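Local coordinates for protein putative nuclease YbcO (PDB 3G27) that binds zinc and is probably a nuclease encoded by a prophage of Escherichia coli, at residues K44-D47 against L48-T51. Numbering follows the deposited sequence.
Sequences KPPD and LIAT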
ATOM      1  N   LYS A  44       8.749 -14.301  -7.422  1.00 48.67           N
ATOM      2  CA  LYS A  44       9.703 -13.223  -7.699  1.00 48.42           C
ATOM      3  C   LYS A  44       9.053 -11.815  -7.697  1.00 48.13           C
ATOM      4  O   LYS A  44       9.076 -11.127  -8.730  1.00 48.87           O
ATOM      5  CB  LYS A  44      10.388 -13.478  -9.056  1.00 48.28           C
ATOM      6  N   PRO A  45       8.481 -11.368  -6.548  1.00 47.32           N
ATOM      7  CA  PRO A  45       7.798 -10.064  -6.575  1.00 46.47           C
ATOM      8  C   PRO A  45       8.765  -8.870  -6.537  1.00 45.23           C
ATOM      9  O   PRO A  45       9.887  -8.982  -5.998  1.00 45.13           O
ATOM     10  CB  PRO A  45       6.894 -10.093  -5.329  1.00 46.69           C
ATOM     11  CG  PRO A  45       7.545 -11.067  -4.387  1.00 47.35           C
ATOM     12  CD  PRO A  45       8.559 -11.908  -5.179  1.00 47.75           C
ATOM     13  N   PRO A  46       8.328  -7.731  -7.101  1.00 43.40           N
ATOM     14  CA  PRO A  46       9.220  -6.594  -7.296  1.00 42.43           C
ATOM     15  C   PRO A  46       9.520  -5.902  -5.976  1.00 41.07           C
ATOM     16  O   PRO A  46       8.689  -5.936  -5.080  1.00 40.87           O
ATOM     17  CB  PRO A  46       8.433  -5.683  -8.245  1.00 42.57           C
ATOM     18  CG  PRO A  46       7.001  -6.168  -8.192  1.00 42.70           C
ATOM     19  CD  PRO A  46       6.919  -7.349  -7.277  1.00 43.18           C
ATOM     20  N   ASP A  47      10.715  -5.319  -5.865  1.00 40.04           N
ATOM     21  CA  ASP A  47      11.204  -4.670  -4.629  1.00 39.20           C
ATOM     22  C   ASP A  47      10.479  -3.360  -4.315  1.00 38.18           C
ATOM     23  O   ASP A  47      10.491  -2.906  -3.164  1.00 38.86           O
ATOM     24  CB  ASP A  47      12.705  -4.370  -4.714  1.00 39.18           C
ATOM     25  CG  ASP A  47      13.574  -5.632  -4.730  1.00 40.55           C
ATOM     26  OD1 ASP A  47      13.116  -6.732  -4.331  1.00 41.89           O
ATOM     27  OD2 ASP A  47      14.746  -5.509  -5.152  1.00 42.83           O
ATOM     28  N   LEU A  48       9.888  -2.744  -5.343  1.00 36.49           N
ATOM     29  CA  LEU A  48       9.001  -1.602  -5.172  1.00 34.97           C
ATOM     30  C   LEU A  48       7.842  -1.988  -4.257  1.00 33.65           C
ATOM     31  O   LEU A  48       7.502  -1.257  -3.340  1.00 33.53           O
ATOM     32  CB  LEU A  48       8.485  -1.121  -6.545  1.00 34.83           C
ATOM     33  CG  LEU A  48       7.602   0.131  -6.551  1.00 34.88           C
ATOM     34  CD1 LEU A  48       8.431   1.377  -6.167  1.00 34.53           C
ATOM     35  CD2 LEU A  48       6.845   0.323  -7.885  1.00 33.47           C
ATOM     36  N   ILE A  49       7.269  -3.160  -4.498  1.00 32.39           N
ATOM     37  CA  ILE A  49       6.108  -3.636  -3.757  1.00 31.59           C
ATOM     38  C   ILE A  49       6.597  -4.349  -2.486  1.00 31.05           C
ATOM     39  O   ILE A  49       6.430  -5.556  -2.296  1.00 30.19           O
ATOM     40  CB  ILE A  49       5.193  -4.519  -4.652  1.00 31.32           C
ATOM     41  CG1 ILE A  49       4.505  -3.683  -5.747  1.00 31.73           C
ATOM     42  CG2 ILE A  49       4.072  -5.147  -3.825  1.00 30.46           C
ATOM     43  CD1 ILE A  49       5.389  -2.922  -6.645  1.00 31.47           C
ATOM     44  N   ALA A  50       7.210  -3.553  -1.619  1.00 30.84           N
ATOM     45  CA  ALA A  50       7.872  -4.041  -0.412  1.00 30.96           C
ATOM     46  C   ALA A  50       7.930  -2.906   0.622  1.00 30.61           C
ATOM     47  O   ALA A  50       7.783  -1.725   0.271  1.00 30.50           O
ATOM     48  CB  ALA A  50       9.283  -4.548  -0.734  1.00 30.08           C
ATOM     49  N   THR A  51       8.105  -3.292   1.883  1.00 30.24           N
ATOM     50  CA  THR A  51       8.280  -2.358   2.995  1.00 29.82           C
ATOM     51  C   THR A  51       9.528  -2.700   3.801  1.00 29.47           C
ATOM     52  O   THR A  51       9.936  -3.848   3.858  1.00 29.49           O
ATOM     53  CB  THR A  51       7.051  -2.366   3.941  1.00 30.31           C
ATOM     54  OG1 THR A  51       7.212  -1.351   4.944  1.00 29.29           O
ATOM     55  CG2 THR A  51       6.832  -3.759   4.600  1.00 28.46           C
TER
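With CG1 of Ile49 anti to its own carbonyl carbon (chi1 -69°) and chi2 near +57°, the side chain folds back so that CD1 meets Pro46 CG at 3.9 Å, the two groups lying aslant. The backbone turns at the same place: the CA atoms of Pro46 and Ile49 are 5.6 Å apart, as in a beta turn, here type I-like with Asp47 and Leu48 at its centre. Ile49 N reaches Pro46 O at 3.2 Å, but the N-H...O angle of 130° marks this closing bond as weak. An inverse gamma turn centred on Ile49 follows, where Ala50 N makes another weak bond, 2.9 Å, to Leu48 O. Ala50 CB comes to 3.2 Å from Asp47 O. These successive turns carry the loop into strand 50-53, which pairs antiparallel with strand 29-32. Asp47 CG, anti to the carbonyl carbon, carries the carboxylate off the turn, and OD1 is hydrogen-bonded to NE2 of His32, the inferred proton acceptor. Across the turn the chemistry is thus one apolar touch and one weak backbone bond; Leu89 of the second subunit packs on both Pro46 and Ile49, placing the turn at the subunit interface, while Asp47 probably helps orient the His32 imidazole.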